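Local coordinates for protein LRIM1 (Anopheles gambiae, PDB 3O53) that pairs with the leucine-rich repeat protein APL1C in a heterodimeric complex that regulates complement-like immunity in the mosquito, at residues Asp150-Phe161 against Asn175-Gly186. Residues are numbered along the deposited sequence; the frame is centred on the assembly and turned at random.
Sequences DLKLNEIDTVNF and NLQYNFIYDVKG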
loop_
_atom_site.group_PDB
_atom_site.type_symbol
_atom_site.label_atom_id
_atom_site.label_comp_id
_atom_site.label_asym_id
_atom_site.label_seq_id
_atom_site.Cartn_x
_atom_site.Cartn_y
_atom_site.Cartn_z
ATOM N N ASP A 150 -2.042 1.323 -1.241
ATOM C CA ASP A 150 -0.928 1.960 -0.562
ATOM C C ASP A 150 -0.905 1.514 0.891
ATOM O O ASP A 150 -1.777 1.880 1.670
ATOM C CB ASP A 150 -1.034 3.484 -0.646
ATOM C CG ASP A 150 0.168 4.180 -0.028
ATOM O OD1 ASP A 150 1.179 3.497 0.243
ATOM O OD2 ASP A 150 0.107 5.406 0.187
ATOM N N LEU A 151 0.093 0.711 1.244
ATOM C CA LEU A 151 0.256 0.232 2.613
ATOM C C LEU A 151 1.598 0.659 3.199
ATOM O O LEU A 151 2.097 0.038 4.127
ATOM C CB LEU A 151 0.122 -1.298 2.670
ATOM C CG LEU A 151 -1.310 -1.820 2.545
ATOM C CD1 LEU A 151 -1.344 -3.280 2.091
ATOM C CD2 LEU A 151 -2.055 -1.653 3.873
ATOM N N LYS A 152 2.177 1.731 2.672
ATOM C CA LYS A 152 3.468 2.196 3.171
ATOM C C LYS A 152 3.394 2.635 4.632
ATOM O O LYS A 152 2.328 3.009 5.128
ATOM C CB LYS A 152 4.001 3.344 2.302
ATOM C CG LYS A 152 3.336 4.700 2.530
ATOM C CD LYS A 152 4.171 5.798 1.838
ATOM C CE LYS A 152 3.479 7.152 1.832
ATOM N NZ LYS A 152 2.361 7.191 0.847
ATOM N N LEU A 153 4.538 2.605 5.311
ATOM C CA LEU A 153 4.635 3.031 6.710
ATOM C C LEU A 153 3.686 2.252 7.605
ATOM O O LEU A 153 3.084 2.802 8.517
ATOM C CB LEU A 153 4.361 4.537 6.866
ATOM C CG LEU A 153 5.395 5.487 6.243
ATOM C CD1 LEU A 153 4.945 6.942 6.374
ATOM C CD2 LEU A 153 6.770 5.296 6.886
ATOM N N ASN A 154 3.538 0.968 7.347
ATOM C CA ASN A 154 2.820 0.130 8.291
ATOM C C ASN A 154 3.803 -0.825 8.961
ATOM O O ASN A 154 5.003 -0.572 8.975
ATOM C CB ASN A 154 1.640 -0.576 7.605
ATOM C CG ASN A 154 0.415 0.323 7.520
ATOM O OD1 ASN A 154 -0.313 0.494 8.497
ATOM N ND2 ASN A 154 0.187 0.908 6.354
ATOM N N GLU A 155 3.304 -1.898 9.554
ATOM C CA GLU A 155 4.166 -2.796 10.304
ATOM C C GLU A 155 4.101 -4.219 9.764
ATOM O O GLU A 155 4.198 -5.190 10.519
ATOM C CB GLU A 155 3.760 -2.772 11.773
ATOM C CG GLU A 155 4.018 -1.430 12.436
ATOM C CD GLU A 155 3.354 -1.312 13.790
ATOM O OE1 GLU A 155 2.913 -2.348 14.330
ATOM O OE2 GLU A 155 3.272 -0.181 14.313
ATOM N N ILE A 156 3.939 -4.345 8.456
ATOM C CA ILE A 156 3.811 -5.661 7.847
ATOM C C ILE A 156 5.137 -6.457 7.903
ATOM O O ILE A 156 6.207 -5.935 7.631
ATOM C CB ILE A 156 3.265 -5.530 6.404
ATOM C CG1 ILE A 156 1.858 -4.912 6.465
ATOM C CG2 ILE A 156 3.223 -6.897 5.702
ATOM C CD1 ILE A 156 1.393 -4.333 5.139
ATOM N N ASP A 157 5.044 -7.726 8.281
ATOM C CA ASP A 157 6.224 -8.549 8.522
ATOM C C ASP A 157 6.496 -9.492 7.359
ATOM O O ASP A 157 7.640 -9.860 7.096
ATOM C CB ASP A 157 6.022 -9.366 9.809
ATOM C CG ASP A 157 7.326 -9.793 10.433
ATOM O OD1 ASP A 157 8.197 -8.925 10.644
ATOM O OD2 ASP A 157 7.482 -10.995 10.714
ATOM N N THR A 158 5.440 -9.898 6.661
ATOM C CA THR A 158 5.607 -10.773 5.508
ATOM C C THR A 158 4.511 -10.523 4.485
ATOM O O THR A 158 3.463 -9.953 4.798
ATOM C CB THR A 158 5.591 -12.280 5.908
ATOM O OG1 THR A 158 4.264 -12.676 6.248
ATOM C CG2 THR A 158 6.500 -12.553 7.092
ATOM N N VAL A 159 4.767 -10.952 3.253
ATOM C CA VAL A 159 3.823 -10.784 2.163
ATOM C C VAL A 159 3.644 -12.100 1.416
ATOM O O VAL A 159 4.616 -12.752 1.050
ATOM C CB VAL A 159 4.310 -9.719 1.156
ATOM C CG1 VAL A 159 3.460 -9.759 -0.128
ATOM C CG2 VAL A 159 4.259 -8.332 1.799
ATOM N N ASN A 160 2.389 -12.470 1.184
ATOM C CA ASN A 160 2.052 -13.622 0.368
ATOM C C ASN A 160 1.147 -13.131 -0.756
ATOM O O ASN A 160 -0.006 -12.776 -0.517
ATOM C CB ASN A 160 1.342 -14.684 1.221
ATOM C CG ASN A 160 0.942 -15.925 0.424
ATOM O OD1 ASN A 160 1.049 -15.966 -0.805
ATOM N ND2 ASN A 160 0.469 -16.945 1.134
ATOM N N PHE A 161 1.677 -13.091 -1.971
ATOM C CA PHE A 161 0.960 -12.512 -3.097
ATOM C C PHE A 161 -0.382 -13.178 -3.331
ATOM O O PHE A 161 -1.317 -12.538 -3.779
ATOM C CB PHE A 161 1.798 -12.593 -4.379
ATOM C CG PHE A 161 2.922 -11.588 -4.437
ATOM C CD1 PHE A 161 2.699 -10.256 -4.103
ATOM C CD2 PHE A 161 4.196 -11.976 -4.836
ATOM C CE1 PHE A 161 3.733 -9.322 -4.156
ATOM C CE2 PHE A 161 5.236 -11.052 -4.897
ATOM C CZ PHE A 161 5.007 -9.720 -4.558
ATOM N N ASN A 175 2.122 -0.401 -3.056
ATOM C CA ASN A 175 3.171 0.262 -2.285
ATOM C C ASN A 175 3.278 -0.394 -0.921
ATOM O O ASN A 175 2.333 -0.373 -0.148
ATOM C CB ASN A 175 2.851 1.748 -2.097
ATOM C CG ASN A 175 4.069 2.578 -1.678
ATOM O OD1 ASN A 175 5.073 2.062 -1.142
ATOM N ND2 ASN A 175 3.975 3.891 -1.925
ATOM N N LEU A 176 4.427 -0.980 -0.634
ATOM C CA LEU A 176 4.632 -1.679 0.625
ATOM C C LEU A 176 5.924 -1.171 1.251
ATOM O O LEU A 176 6.507 -1.830 2.102
ATOM C CB LEU A 176 4.719 -3.196 0.386
ATOM C CG LEU A 176 3.395 -3.889 0.070
ATOM C CD1 LEU A 176 3.630 -5.233 -0.603
ATOM C CD2 LEU A 176 2.571 -4.053 1.350
ATOM N N GLN A 177 6.364 0.004 0.811
ATOM C CA GLN A 177 7.624 0.582 1.275
ATOM C C GLN A 177 7.537 0.934 2.761
ATOM O O GLN A 177 6.472 1.261 3.272
ATOM C CB GLN A 177 7.989 1.837 0.449
ATOM C CG GLN A 177 7.486 3.125 1.068
ATOM C CD GLN A 177 7.205 4.237 0.069
ATOM O OE1 GLN A 177 6.427 4.062 -0.862
ATOM N NE2 GLN A 177 7.805 5.407 0.291
ATOM N N TYR A 178 8.668 0.849 3.455
ATOM C CA TYR A 178 8.737 1.222 4.866
ATOM C C TYR A 178 7.827 0.370 5.748
ATOM O O TYR A 178 7.130 0.866 6.635
ATOM C CB TYR A 178 8.420 2.708 5.042
ATOM C CG TYR A 178 9.571 3.596 4.618
ATOM C CD1 TYR A 178 10.791 3.516 5.265
ATOM C CD2 TYR A 178 9.436 4.512 3.579
ATOM C CE1 TYR A 178 11.854 4.315 4.892
ATOM C CE2 TYR A 178 10.505 5.327 3.199
ATOM C CZ TYR A 178 11.709 5.217 3.867
ATOM O OH TYR A 178 12.789 5.997 3.534
ATOM N N ASN A 179 7.833 -0.927 5.491
ATOM C CA ASN A 179 7.280 -1.868 6.436
ATOM C C ASN A 179 8.467 -2.641 6.993
ATOM O O ASN A 179 9.588 -2.122 7.011
ATOM C CB ASN A 179 6.251 -2.764 5.749
ATOM C CG ASN A 179 4.894 -2.092 5.618
ATOM O OD1 ASN A 179 4.076 -2.145 6.525
ATOM N ND2 ASN A 179 4.646 -1.470 4.470
ATOM N N PHE A 180 8.252 -3.869 7.442
ATOM C CA PHE A 180 9.361 -4.650 7.980
ATOM C C PHE A 180 9.376 -6.030 7.352
ATOM O O PHE A 180 9.698 -7.022 8.006
ATOM C CB PHE A 180 9.249 -4.710 9.504
ATOM C CG PHE A 180 9.316 -3.364 10.138
ATOM C CD1 PHE A 180 10.540 -2.781 10.413
ATOM C CD2 PHE A 180 8.159 -2.641 10.391
ATOM C CE1 PHE A 180 10.616 -1.501 10.958
ATOM C CE2 PHE A 180 8.227 -1.363 10.940
ATOM C CZ PHE A 180 9.461 -0.795 11.221
ATOM N N ILE A 181 9.035 -6.072 6.064
ATOM C CA ILE A 181 8.849 -7.333 5.352
ATOM C C ILE A 181 10.167 -8.094 5.220
ATOM O O ILE A 181 11.112 -7.607 4.602
ATOM C CB ILE A 181 8.237 -7.079 3.955
ATOM C CG1 ILE A 181 6.820 -6.512 4.116
ATOM C CG2 ILE A 181 8.210 -8.359 3.133
ATOM C CD1 ILE A 181 6.355 -5.693 2.919
ATOM N N TYR A 182 10.233 -9.286 5.812
ATOM C CA TYR A 182 11.453 -10.087 5.750
ATOM C C TYR A 182 11.296 -11.277 4.808
ATOM O O TYR A 182 12.284 -11.920 4.437
ATOM C CB TYR A 182 11.873 -10.565 7.150
ATOM C CG TYR A 182 11.048 -11.712 7.673
ATOM C CD1 TYR A 182 11.486 -13.022 7.543
ATOM C CD2 TYR A 182 9.831 -11.487 8.300
ATOM C CE1 TYR A 182 10.737 -14.081 8.027
ATOM C CE2 TYR A 182 9.070 -12.541 8.784
ATOM C CZ TYR A 182 9.528 -13.834 8.642
ATOM O OH TYR A 182 8.774 -14.877 9.126
ATOM N N ASP A 183 10.065 -11.550 4.388
ATOM C CA ASP A 183 9.813 -12.682 3.496
ATOM C C ASP A 183 8.658 -12.397 2.541
ATOM O O ASP A 183 7.633 -11.843 2.935
ATOM C CB ASP A 183 9.491 -13.933 4.322
ATOM C CG ASP A 183 9.412 -15.193 3.472
ATOM O OD1 ASP A 183 10.373 -15.479 2.727
ATOM O OD2 ASP A 183 8.384 -15.898 3.547
ATOM N N VAL A 184 8.830 -12.772 1.282
ATOM C CA VAL A 184 7.754 -12.675 0.308
ATOM C C VAL A 184 7.609 -14.036 -0.363
ATOM O O VAL A 184 8.595 -14.707 -0.634
ATOM C CB VAL A 184 8.054 -11.603 -0.774
ATOM C CG1 VAL A 184 6.969 -11.589 -1.839
ATOM C CG2 VAL A 184 8.192 -10.215 -0.148
ATOM N N LYS A 185 6.380 -14.442 -0.636
ATOM C CA LYS A 185 6.153 -15.655 -1.392
ATOM C C LYS A 185 4.867 -15.501 -2.180
ATOM O O LYS A 185 4.201 -14.480 -2.075
ATOM C CB LYS A 185 6.072 -16.867 -0.458
ATOM C CG LYS A 185 4.842 -16.902 0.426
ATOM C CD LYS A 185 4.826 -18.167 1.272
ATOM C CE LYS A 185 3.491 -18.357 1.983
ATOM N NZ LYS A 185 3.428 -19.638 2.748
ATOM N N GLY A 186 4.530 -16.514 -2.971
ATOM C CA GLY A 186 3.304 -16.509 -3.747
ATOM C C GLY A 186 3.570 -16.267 -5.216
ATOM O O GLY A 186 4.381 -15.415 -5.581
HETATM O O HOH W 1 10.583 -8.159 10.279
HETATM O O HOH W 2 5.674 -14.567 3.088
#
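Asn179 reaches into the preceding coil, where its amide meets Leu151 and Ile156. Asn179 CB rests 3.7 Å from Ile156 O. A chi1 of -81° puts CG anti to the carbonyl carbon and turns the amide into the loop of that coil, between Leu151 O and Ile156 N. Asn179 CG lies 3.7 Å from Asn154 O. Asn179 ND2 donates to Leu151 O at 3.0 Å, almost straight (174°), and also to Leu176 O of its own turn. OD1 takes the N-H of Ile156, although its modelled place is a little uncertain. Leu151 O is gripped twice, since Asn154 ND2 arrives from the opposite face of that carbonyl's plane; Asn154 in turn reaches Leu127 O, and Asn201 ND2 binds Leu176 O, continuing the asparagine ladder of leucine-rich repeats.

On the buried side, Ile156 CG2 lies alongside Ile181 CG1, and Leu176 CD2 meets Leu151 CB. Val159 CG2 tucks against Ile181 CD1 at 3.6 Å. Farther on, strands 158-160 and 183-185 run parallel, 2° apart, with Val159 N bonded to Asp183 O. Phe161 CE2 sits 3.6 Å from Val184 CG1.

Buried amides thus satisfy backbone polar groups at the turns, and apolar side chains pack in the interior, so successive coils stack in register.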